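Local atomic coordinates of enoyl-CoA hydratase, EchA12_1 (Mycobacterium marinum M, PDB entry 3QRE), a protein that probably catalyses the hydration of enoyl-CoA thioesters in fatty acid metabolism. Residues D29-E34 with A41-N46; H124-L129 with L146-M151; V133-N138 with D153-A158; A157-K162 with L202-A207. One frame throughout, in Å; residues are numbered along the deposited sequence.

From the N terminus, interaction 1 comes first and closes a short hairpin, with only six residues between 29-34 and 41-46. Interaction 2 opens much later, at 124-129, and its partner 146-151 lies beyond strand 133-137; interaction 3 starts on that strand and ends at 153-158, so interactions 2 and 3 cross along the chain. They also touch in space, V126 against V133 and A149 against I137 and R155. Interaction 4 starts where interaction 3 ends, sharing A157 and A158, and reaches forward to 202-207. Interactions 1 and 3 belong to one sheet, their centres about 15 Å apart; interaction 2 ties helix 144-151 to the 124-129 segment, and interaction 4 links the sheet to helix 203-208.

Interaction 1: residues D29-E34 with A41-N46; sequences DAVLYE and AIITFN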
loop_
_atom_site.group_PDB
_atom_site.type_symbol
_atom_site.label_atom_id
_atom_site.label_comp_id
_atom_site.label_asym_id
_atom_site.label_seq_id
_atom_site.Cartn_x
_atom_site.Cartn_y
_atom_site.Cartn_z
ATOM N N ASP A 29 17.150 23.479 27.177
ATOM C CA ASP A 29 16.792 23.772 25.765
ATOM C C ASP A 29 15.605 22.893 25.327
ATOM O O ASP A 29 15.521 21.725 25.722
ATOM C CB ASP A 29 17.965 23.528 24.807
ATOM C CG ASP A 29 19.094 24.561 24.950
ATOM O OD1 ASP A 29 18.830 25.777 24.776
ATOM O OD2 ASP A 29 20.254 24.142 25.214
ATOM N N ALA A 30 14.703 23.464 24.520
ATOM C CA ALA A 30 13.514 22.749 24.046
ATOM C C ALA A 30 13.884 21.488 23.255
ATOM O O ALA A 30 13.226 20.458 23.388
ATOM C CB ALA A 30 12.599 23.674 23.231
ATOM N N VAL A 31 14.952 21.569 22.467
ATOM C CA VAL A 31 15.428 20.443 21.667
ATOM C C VAL A 31 16.931 20.237 21.906
ATOM O O VAL A 31 17.718 21.167 21.740
ATOM C CB VAL A 31 15.135 20.674 20.138
ATOM C CG1 VAL A 31 15.701 19.555 19.291
ATOM C CG2 VAL A 31 13.653 20.812 19.882
ATOM N N LEU A 32 17.323 19.026 22.292
ATOM C CA LEU A 32 18.738 18.696 22.468
ATOM C C LEU A 32 19.368 18.165 21.187
ATOM O O LEU A 32 18.712 17.483 20.376
ATOM C CB LEU A 32 18.918 17.659 23.577
ATOM C CG LEU A 32 18.245 17.971 24.912
ATOM C CD1 LEU A 32 18.300 16.753 25.818
ATOM C CD2 LEU A 32 18.896 19.208 25.573
ATOM N N TYR A 33 20.657 18.464 21.025
ATOM C CA TYR A 33 21.410 18.052 19.863
ATOM C C TYR A 33 22.720 17.338 20.254
ATOM O O TYR A 33 23.539 17.863 20.999
ATOM C CB TYR A 33 21.700 19.278 19.006
ATOM C CG TYR A 33 22.451 18.981 17.733
ATOM C CD1 TYR A 33 21.775 18.920 16.520
ATOM C CD2 TYR A 33 23.846 18.771 17.735
ATOM C CE1 TYR A 33 22.444 18.658 15.325
ATOM C CE2 TYR A 33 24.531 18.495 16.540
ATOM C CZ TYR A 33 23.808 18.438 15.331
ATOM O OH TYR A 33 24.422 18.190 14.125
ATOM N N GLU A 34 22.928 16.151 19.706
ATOM C CA GLU A 34 24.122 15.378 20.005
ATOM C C GLU A 34 24.607 14.619 18.768
ATOM O O GLU A 34 23.812 14.011 18.053
ATOM C CB GLU A 34 23.830 14.424 21.163
ATOM C CG GLU A 34 24.913 13.405 21.455
ATOM C CD GLU A 34 24.483 12.375 22.499
ATOM O OE1 GLU A 34 23.527 12.640 23.276
ATOM O OE2 GLU A 34 25.108 11.290 22.538
ATOM N N ALA A 41 23.465 12.561 13.926
ATOM C CA ALA A 41 22.896 13.622 14.752
ATOM C C ALA A 41 21.636 13.132 15.490
ATOM O O ALA A 41 20.634 12.765 14.861
ATOM C CB ALA A 41 22.559 14.847 13.885
ATOM N N ILE A 42 21.687 13.138 16.820
ATOM C CA ILE A 42 20.547 12.758 17.651
ATOM C C ILE A 42 19.818 14.013 18.123
ATOM O O ILE A 42 20.394 14.871 18.815
ATOM C CB ILE A 42 20.970 11.896 18.864
ATOM C CG1 ILE A 42 21.755 10.669 18.385
ATOM C CG2 ILE A 42 19.731 11.513 19.714
ATOM C CD1 ILE A 42 22.363 9.832 19.507
ATOM N N ILE A 43 18.552 14.113 17.727
ATOM C CA ILE A 43 17.726 15.262 18.015
ATOM C C ILE A 43 16.626 14.781 18.952
ATOM O O ILE A 43 15.879 13.829 18.643
ATOM C CB ILE A 43 17.174 15.865 16.706
ATOM C CG1 ILE A 43 18.352 16.292 15.810
ATOM C CG2 ILE A 43 16.180 17.009 16.975
ATOM C CD1 ILE A 43 17.932 17.001 14.513
ATOM N N THR A 44 16.544 15.436 20.105
ATOM C CA THR A 44 15.692 14.994 21.197
ATOM C C THR A 44 14.741 16.098 21.633
ATOM O O THR A 44 15.191 17.168 22.085
ATOM C CB THR A 44 16.553 14.497 22.402
ATOM O OG1 THR A 44 17.486 13.508 21.940
ATOM C CG2 THR A 44 15.679 13.899 23.538
ATOM N N PHE A 45 13.432 15.849 21.484
ATOM C CA PHE A 45 12.419 16.728 22.086
ATOM C C PHE A 45 12.557 16.670 23.608
ATOM O O PHE A 45 12.539 15.588 24.207
ATOM C CB PHE A 45 10.987 16.357 21.672
ATOM C CG PHE A 45 10.740 16.397 20.180
ATOM C CD1 PHE A 45 11.074 17.522 19.424
ATOM C CD2 PHE A 45 10.163 15.305 19.539
ATOM C CE1 PHE A 45 10.835 17.559 18.069
ATOM C CE2 PHE A 45 9.925 15.323 18.177
ATOM C CZ PHE A 45 10.259 16.459 17.438
ATOM N N ASN A 46 12.702 17.843 24.217
ATOM C CA ASN A 46 13.064 17.957 25.628
ATOM C C ASN A 46 12.072 18.770 26.446
ATOM O O ASN A 46 12.451 19.639 27.223
ATOM C CB ASN A 46 14.480 18.542 25.773
ATOM C CG ASN A 46 14.991 18.484 27.208
ATOM O OD1 ASN A 46 14.741 17.516 27.929
ATOM N ND2 ASN A 46 15.704 19.521 27.625
#
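V31 and I43 meet obliquely on one face of this antiparallel pair, V31 CG1 touching I43 CG2 at 3.5 Å. V31 puts CG1 there by setting it opposite its own backbone N (chi1 176°), which leaves the other methyl, CG2, to reach the edge of the F45 ring near the ring plane. On the same face the Y33 ring meets the A41 methyl obliquely, its OH 3.8 Å from A41 CB, with I43 CG1 near the other end of the ring. The face carrying L32, E34, I42 and T44 is more open. Here L32 and T44 sit directly across from each other, CB to CB 4.1 Å, and the branched end of L32 crosses the N46 side chain, CD2 lying 3.8 Å from N46 ND2.

N46 closes the pair at its end with two bonds. Its ND2 gives a hydrogen to D29 O at 2.9 Å, in the plane of both the carbonyl and the amide, while its backbone N bonds to A30 O. Further along, L32 and T44 exchange two backbone hydrogen bonds, as do E34 and I42; the I42 N to E34 O bond is short, 2.6 Å, and close to straight at 173°.

Helix 56-71 packs on the V31-Y33-I43-F45 face, receiving Y33, I43 and F45, and strand 77-82 bonds to the far edge of 41-45. The arrangement is a beta hairpin, strand 31-35 forming the outermost strand at this side of the mixed sheet of the crotonase-like fold.

Interaction 2: residues H124-L129 with L146-M151; sequences HFVTML and LTQALM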
loop_
_atom_site.group_PDB
_atom_site.type_symbol
_atom_site.label_atom_id
_atom_site.label_comp_id
_atom_site.label_asym_id
_atom_site.label_seq_id
_atom_site.Cartn_x
_atom_site.Cartn_y
_atom_site.Cartn_z
ATOM N N HIS A 124 6.065 18.890 5.623
ATOM C CA HIS A 124 6.841 17.805 5.030
ATOM C C HIS A 124 8.281 18.194 4.662
ATOM O O HIS A 124 8.914 17.543 3.831
ATOM C CB HIS A 124 6.128 17.308 3.770
ATOM C CG HIS A 124 6.107 18.311 2.673
ATOM N ND1 HIS A 124 5.833 19.644 2.899
ATOM C CD2 HIS A 124 6.309 18.187 1.339
ATOM C CE1 HIS A 124 5.860 20.300 1.752
ATOM N NE2 HIS A 124 6.154 19.443 0.790
ATOM N N PHE A 125 8.799 19.245 5.278
ATOM C CA PHE A 125 10.117 19.735 4.884
ATOM C C PHE A 125 11.236 18.700 5.141
ATOM O O PHE A 125 12.229 18.658 4.423
ATOM C CB PHE A 125 10.415 21.090 5.556
ATOM C CG PHE A 125 11.223 20.976 6.796
ATOM C CD1 PHE A 125 12.608 21.214 6.761
ATOM C CD2 PHE A 125 10.624 20.628 7.988
ATOM C CE1 PHE A 125 13.383 21.087 7.920
ATOM C CE2 PHE A 125 11.376 20.515 9.144
ATOM C CZ PHE A 125 12.773 20.730 9.110
ATOM N N VAL A 126 11.056 17.850 6.146
ATOM C CA VAL A 126 11.974 16.718 6.386
ATOM C C VAL A 126 12.152 15.795 5.170
ATOM O O VAL A 126 13.264 15.256 4.933
ATOM C CB VAL A 126 11.593 15.960 7.673
ATOM C CG1 VAL A 126 12.165 14.590 7.698
ATOM C CG2 VAL A 126 12.088 16.739 8.896
ATOM N N THR A 127 11.087 15.646 4.379
ATOM C CA THR A 127 11.160 14.846 3.167
ATOM C C THR A 127 12.027 15.481 2.094
ATOM O O THR A 127 12.385 14.820 1.137
ATOM C CB THR A 127 9.770 14.530 2.540
ATOM O OG1 THR A 127 9.278 15.678 1.835
ATOM C CG2 THR A 127 8.742 14.059 3.585
ATOM N N MET A 128 12.369 16.755 2.230
ATOM C CA MET A 128 13.142 17.437 1.174
ATOM C C MET A 128 14.604 17.640 1.571
ATOM O O MET A 128 15.354 18.318 0.872
ATOM C CB MET A 128 12.475 18.773 0.815
ATOM C CG MET A 128 11.063 18.569 0.264
ATOM S SD MET A 128 10.178 20.056 -0.262
ATOM C CE MET A 128 9.884 20.961 1.258
ATOM N N LEU A 129 14.995 17.069 2.712
ATOM C CA LEU A 129 16.370 17.134 3.159
ATOM C C LEU A 129 17.218 16.218 2.282
ATOM O O LEU A 129 16.723 15.230 1.729
ATOM C CB LEU A 129 16.512 16.696 4.632
ATOM C CG LEU A 129 15.819 17.508 5.740
ATOM C CD1 LEU A 129 16.067 16.895 7.097
ATOM C CD2 LEU A 129 16.226 19.016 5.707
ATOM N N LEU A 146 2.287 12.614 15.219
ATOM C CA LEU A 146 2.154 11.558 14.216
ATOM C C LEU A 146 2.564 12.090 12.827
ATOM O O LEU A 146 3.303 11.444 12.089
ATOM C CB LEU A 146 0.720 11.013 14.195
ATOM C CG LEU A 146 0.464 9.950 13.128
ATOM C CD1 LEU A 146 1.291 8.677 13.393
ATOM C CD2 LEU A 146 -1.041 9.622 13.053
ATOM N N THR A 147 2.092 13.282 12.482
ATOM C CA THR A 147 2.500 13.891 11.221
ATOM C C THR A 147 4.024 13.994 11.092
ATOM O O THR A 147 4.584 13.543 10.081
ATOM C CB THR A 147 1.805 15.234 10.997
ATOM O OG1 THR A 147 0.401 15.023 11.115
ATOM C CG2 THR A 147 2.097 15.777 9.601
ATOM N N GLN A 148 4.694 14.541 12.108
ATOM C CA GLN A 148 6.148 14.645 12.061
ATOM C C GLN A 148 6.870 13.292 11.948
ATOM O O GLN A 148 7.856 13.200 11.218
ATOM C CB GLN A 148 6.721 15.413 13.256
ATOM C CG GLN A 148 7.019 16.885 12.952
ATOM C CD GLN A 148 8.052 17.144 11.823
ATOM O OE1 GLN A 148 8.672 16.236 11.221
ATOM N NE2 GLN A 148 8.218 18.413 11.531
ATOM N N ALA A 149 6.396 12.284 12.690
ATOM C CA ALA A 149 6.964 10.932 12.637
ATOM C C ALA A 149 6.854 10.395 11.234
ATOM O O ALA A 149 7.833 9.894 10.696
ATOM C CB ALA A 149 6.271 9.983 13.637
ATOM N N LEU A 150 5.672 10.564 10.621
ATOM C CA LEU A 150 5.409 10.014 9.289
ATOM C C LEU A 150 6.157 10.726 8.185
ATOM O O LEU A 150 6.334 10.152 7.109
ATOM C CB LEU A 150 3.907 10.009 8.988
ATOM C CG LEU A 150 2.989 9.167 9.887
ATOM C CD1 LEU A 150 1.594 9.133 9.290
ATOM C CD2 LEU A 150 3.519 7.733 10.093
ATOM N N MET A 151 6.612 11.960 8.444
ATOM C CA MET A 151 7.444 12.702 7.466
ATOM C C MET A 151 8.890 12.176 7.439
ATOM O O MET A 151 9.647 12.401 6.462
ATOM C CB MET A 151 7.435 14.237 7.713
ATOM C CG MET A 151 6.087 14.886 7.497
ATOM S SD MET A 151 5.383 14.574 5.826
ATOM C CE MET A 151 3.777 15.383 6.118
HETATM O O HOH W 1 8.763 17.424 8.193
HETATM O O HOH W 2 11.811 12.168 5.135
#
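H124 O is gripped by two donors of the same residue: T127 OG1 at 2.8 Å, in the carbonyl plane, and T127 N at 2.9 Å. T127 OG1 can turn back to it because it stands between its backbone N and carbonyl carbon (chi1 78°), which sends CG2 the other way, against M151 O at 3.4 Å. This closes a 3-10 turn and turns H124, V126 and T127 toward M151.

M151 makes most of the contact from the helix side. Its side chain bends at chi2, laying SD 3.5 Å from H124 CB with CE alongside, while V126 CG1 sits over the backbone carbonyl of M151. No direct hydrogen bond joins the two segments; water does it instead. One water accepts from V126 N and donates to Q148 OE1, and a second donates to M151 O and, weakly, to V126 O. The latter oxygen is also bonded by K245 NZ. Q148 NE2 meanwhile lies at the edge of the F125 ring.

The H124 ring stacks on F176 and meets W180 edge-to-face. The whole is a buried, water-bridged junction between a 3-10 turn and helix 144-151, inside the core of the crotonase-like fold.

Interaction 3: residues V133-N138 with D153-A158; sequences VIAAIN and DVRFAA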
loop_
_atom_site.group_PDB
_atom_site.type_symbol
_atom_site.label_atom_id
_atom_site.label_comp_id
_atom_site.label_asym_id
_atom_site.label_seq_id
_atom_site.Cartn_x
_atom_site.Cartn_y
_atom_site.Cartn_z
ATOM N N VAL A 133 16.101 10.865 7.974
ATOM C CA VAL A 133 15.734 11.031 9.368
ATOM C C VAL A 133 15.085 9.733 9.819
ATOM O O VAL A 133 14.140 9.232 9.173
ATOM C CB VAL A 133 14.794 12.266 9.584
ATOM C CG1 VAL A 133 14.516 12.513 11.066
ATOM C CG2 VAL A 133 15.396 13.527 8.965
ATOM N N ILE A 134 15.613 9.174 10.902
ATOM C CA ILE A 134 15.067 7.983 11.515
ATOM C C ILE A 134 14.351 8.410 12.799
ATOM O O ILE A 134 14.988 8.928 13.731
ATOM C CB ILE A 134 16.177 6.949 11.867
ATOM C CG1 ILE A 134 17.228 6.782 10.747
ATOM C CG2 ILE A 134 15.581 5.603 12.272
ATOM C CD1 ILE A 134 16.659 6.601 9.314
ATOM N N ALA A 135 13.036 8.197 12.853
ATOM C CA ALA A 135 12.281 8.409 14.072
ATOM C C ALA A 135 12.334 7.191 14.978
ATOM O O ALA A 135 12.096 6.046 14.539
ATOM C CB ALA A 135 10.817 8.792 13.764
ATOM N N ALA A 136 12.655 7.440 16.247
ATOM C CA ALA A 136 12.602 6.421 17.268
ATOM C C ALA A 136 11.480 6.788 18.213
ATOM O O ALA A 136 11.651 7.627 19.080
ATOM C CB ALA A 136 13.909 6.357 17.997
ATOM N N ILE A 137 10.331 6.145 18.039
ATOM C CA ILE A 137 9.086 6.525 18.701
ATOM C C ILE A 137 8.976 5.812 20.039
ATOM O O ILE A 137 8.520 4.671 20.118
ATOM C CB ILE A 137 7.867 6.253 17.785
ATOM C CG1 ILE A 137 8.113 6.906 16.397
ATOM C CG2 ILE A 137 6.587 6.795 18.409
ATOM C CD1 ILE A 137 7.097 6.562 15.295
ATOM N N ASN A 138 9.396 6.517 21.087
ATOM C CA ASN A 138 9.518 5.989 22.471
ATOM C C ASN A 138 8.223 5.868 23.262
ATOM O O ASN A 138 8.211 5.234 24.317
ATOM C CB ASN A 138 10.493 6.868 23.284
ATOM C CG ASN A 138 10.157 8.355 23.170
ATOM O OD1 ASN A 138 10.315 8.957 22.099
ATOM N ND2 ASN A 138 9.680 8.950 24.267
ATOM N N ASP A 153 12.003 9.439 7.252
ATOM C CA ASP A 153 12.289 8.382 6.279
ATOM C C ASP A 153 11.911 7.012 6.820
ATOM O O ASP A 153 11.281 6.217 6.125
ATOM C CB ASP A 153 13.771 8.439 5.899
ATOM C CG ASP A 153 14.121 9.741 5.219
ATOM O OD1 ASP A 153 13.854 9.842 4.030
ATOM O OD2 ASP A 153 14.620 10.692 5.841
ATOM N N VAL A 154 12.314 6.743 8.064
ATOM C CA VAL A 154 12.153 5.418 8.678
ATOM C C VAL A 154 11.761 5.580 10.131
ATOM O O VAL A 154 12.272 6.481 10.824
ATOM C CB VAL A 154 13.445 4.562 8.555
ATOM C CG1 VAL A 154 13.227 3.181 9.116
ATOM C CG2 VAL A 154 13.895 4.452 7.089
ATOM N N ARG A 155 10.838 4.723 10.579
ATOM C CA ARG A 155 10.336 4.746 11.951
ATOM C C ARG A 155 10.549 3.420 12.714
ATOM O O ARG A 155 10.171 2.336 12.241
ATOM C CB ARG A 155 8.847 5.098 11.957
ATOM C CG ARG A 155 8.516 6.575 11.638
ATOM C CD ARG A 155 7.077 6.722 11.089
ATOM N NE ARG A 155 6.927 6.079 9.771
ATOM C CZ ARG A 155 7.452 6.553 8.645
ATOM N NH1 ARG A 155 8.132 7.697 8.634
ATOM N NH2 ARG A 155 7.292 5.893 7.522
ATOM N N PHE A 156 11.139 3.528 13.906
ATOM C CA PHE A 156 11.152 2.451 14.883
ATOM C C PHE A 156 10.250 2.866 16.024
ATOM O O PHE A 156 10.157 4.057 16.345
ATOM C CB PHE A 156 12.559 2.185 15.397
ATOM C CG PHE A 156 13.454 1.561 14.377
ATOM C CD1 PHE A 156 13.494 0.187 14.229
ATOM C CD2 PHE A 156 14.229 2.354 13.538
ATOM C CE1 PHE A 156 14.308 -0.406 13.278
ATOM C CE2 PHE A 156 15.063 1.775 12.555
ATOM C CZ PHE A 156 15.099 0.386 12.425
ATOM N N ALA A 157 9.568 1.898 16.625
ATOM C CA ALA A 157 8.688 2.209 17.727
ATOM C C ALA A 157 8.925 1.259 18.888
ATOM O O ALA A 157 9.190 0.062 18.683
ATOM C CB ALA A 157 7.257 2.143 17.279
ATOM N N ALA A 158 8.820 1.801 20.100
ATOM C CA ALA A 158 8.836 0.996 21.305
ATOM C C ALA A 158 7.531 0.228 21.413
ATOM O O ALA A 158 6.462 0.779 21.120
ATOM C CB ALA A 158 9.041 1.885 22.533
#
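I134 can be followed outward from CB, which lies 4.1 Å from V154 O. Its CG2 branch, opposite the backbone N, comes to the edge of the F156 ring in the ring plane, 3.7 Å from CD2. The other branch turns at CG1 and carries CD1 to V154 CB at 3.9 Å, with V154 CG2 just beyond. I134, V154 and F156 thus lie side by side, pointing the same way. On the other face of the sheet, I137 CD1 lies alongside the aliphatic start of R155, against CG, and A135 CB meets the same CG.

The backbones run parallel and are laddered by hydrogen bonds from V154 N to V133 O through A158 N to I137 O; the bond from I137 N to F156 O is almost straight, 175°. At the start, V133 N bonds to D153 OD2 at 2.6 Å on the carboxylate's anti side. K245 makes a salt bridge to that oxygen, so both would tend to stabilise its negative charge.

R155 sends its guanidinium back to C152 O, A149 O and L211 O. Helix 144-151 packs on the I137-R155 face, helix 221-235 covers A136 and F156, and strands 77-82 and 214-216 flank the pair on its two sides.

Interaction 4: residues A157-K162 with L202-A207; sequences AAAGAK and LAEEAA
This is a turn-against-helix contact at the C-terminal end of strand 154-158 of the main sheet, where the chain leaves the strand and the first turn of helix 203-208 packs into the bend. The A203 methyl is its centre: CB lies 3.3 Å from A158 O and 3.9 Å from A157 CB, with A161 CB a little farther off.

A158 to A161 form a type II beta turn, closed by a bond from A161 N to A158 O. G160 sits at its third position with a positive phi (81°), where a CB would press on the carbonyl O of A159. Over this corner folds E204. Its chain bends at chi2 (82°) and brings the carboxylate back to the turn, OE2 3.5 Å from A159 CB and OE1 near G160 N, a distance of 3.5 Å that is not a hydrogen bond.

Beyond the turn the chain enters strand 162-164, and K162 pairs with L202 as an antiparallel non-hydrogen-bonded pair in a second, smaller mixed sheet, in which 200-202 is one of the two outermost strands. L202 also takes the N-cap position of the helix. A203 N gives a weak hydrogen bond to A161 O at 2.9 Å, bent to 129° at the hydrogen, and L202 CA approaches the same oxygen. On the outer side K162 and L202 run side by side, pointing the same way, with L202 CD1 3.9 Å from K162 CG. V215 of strand 214-216 and F163 add to the packing round A203.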
loop_
_atom_site.group_PDB
_atom_site.type_symbol
_atom_site.label_atom_id
_atom_site.label_comp_id
_atom_site.label_asym_id
_atom_site.label_seq_id
_atom_site.Cartn_x
_atom_site.Cartn_y
_atom_site.Cartn_z
ATOM N N ALA A 157 9.568 1.898 16.625
ATOM C CA ALA A 157 8.688 2.209 17.727
ATOM C C ALA A 157 8.925 1.259 18.888
ATOM O O ALA A 157 9.190 0.062 18.683
ATOM C CB ALA A 157 7.257 2.143 17.279
ATOM N N ALA A 158 8.820 1.801 20.100
ATOM C CA ALA A 158 8.836 0.996 21.305
ATOM C C ALA A 158 7.531 0.228 21.413
ATOM O O ALA A 158 6.462 0.779 21.120
ATOM C CB ALA A 158 9.041 1.885 22.533
ATOM N N ALA A 159 7.626 -1.035 21.839
ATOM C CA ALA A 159 6.478 -1.861 22.186
ATOM C C ALA A 159 5.526 -1.142 23.145
ATOM O O ALA A 159 5.963 -0.515 24.100
ATOM C CB ALA A 159 6.952 -3.227 22.790
ATOM N N GLY A 160 4.229 -1.214 22.869
ATOM C CA GLY A 160 3.224 -0.491 23.654
ATOM C C GLY A 160 2.988 0.995 23.339
ATOM O O GLY A 160 2.052 1.598 23.884
ATOM N N ALA A 161 3.823 1.611 22.498
ATOM C CA ALA A 161 3.708 3.058 22.256
ATOM C C ALA A 161 2.372 3.377 21.575
ATOM O O ALA A 161 1.975 2.683 20.644
ATOM C CB ALA A 161 4.862 3.558 21.443
ATOM N N LYS A 162 1.671 4.396 22.074
ATOM C CA LYS A 162 0.338 4.773 21.568
ATOM C C LYS A 162 0.376 5.782 20.420
ATOM O O LYS A 162 1.116 6.782 20.472
ATOM C CB LYS A 162 -0.549 5.348 22.680
ATOM C CG LYS A 162 -0.807 4.388 23.865
ATOM C CD LYS A 162 -2.248 4.520 24.369
ATOM C CE LYS A 162 -2.598 3.408 25.346
ATOM N NZ LYS A 162 -1.934 3.628 26.669
ATOM N N LEU A 202 -1.724 0.865 18.864
ATOM C CA LEU A 202 -0.416 0.666 19.465
ATOM C C LEU A 202 0.637 0.394 18.374
ATOM O O LEU A 202 0.287 0.135 17.199
ATOM C CB LEU A 202 -0.492 -0.498 20.451
ATOM C CG LEU A 202 -0.993 -0.299 21.895
ATOM C CD1 LEU A 202 -1.787 0.985 22.118
ATOM C CD2 LEU A 202 -1.831 -1.518 22.318
ATOM N N ALA A 203 1.909 0.459 18.778
ATOM C CA ALA A 203 3.058 0.170 17.903
ATOM C C ALA A 203 2.864 -1.064 17.019
ATOM O O ALA A 203 3.243 -1.056 15.844
ATOM C CB ALA A 203 4.353 0.019 18.735
ATOM N N GLU A 204 2.275 -2.116 17.578
ATOM C CA GLU A 204 2.162 -3.379 16.863
ATOM C C GLU A 204 1.161 -3.290 15.682
ATOM O O GLU A 204 1.444 -3.788 14.582
ATOM C CB GLU A 204 1.846 -4.539 17.845
ATOM C CG GLU A 204 3.049 -4.910 18.818
ATOM C CD GLU A 204 3.251 -4.012 20.134
ATOM O OE1 GLU A 204 2.444 -3.092 20.490
ATOM O OE2 GLU A 204 4.278 -4.271 20.826
ATOM N N GLU A 205 0.012 -2.653 15.913
ATOM C CA GLU A 205 -0.943 -2.381 14.853
ATOM C C GLU A 205 -0.314 -1.424 13.834
ATOM O O GLU A 205 -0.399 -1.645 12.625
ATOM C CB GLU A 205 -2.279 -1.850 15.392
ATOM C CG GLU A 205 -3.364 -1.857 14.334
ATOM C CD GLU A 205 -4.722 -1.325 14.778
ATOM O OE1 GLU A 205 -5.575 -1.138 13.889
ATOM O OE2 GLU A 205 -4.959 -1.121 15.991
ATOM N N ALA A 206 0.374 -0.400 14.321
ATOM C CA ALA A 206 1.059 0.528 13.422
ATOM C C ALA A 206 1.991 -0.169 12.451
ATOM O O ALA A 206 2.031 0.222 11.289
ATOM C CB ALA A 206 1.798 1.670 14.200
ATOM N N ALA A 207 2.736 -1.180 12.927
ATOM C CA ALA A 207 3.612 -1.998 12.085
ATOM C C ALA A 207 2.836 -2.822 11.045
ATOM O O ALA A 207 3.208 -2.835 9.860
ATOM C CB ALA A 207 4.535 -2.920 12.957
#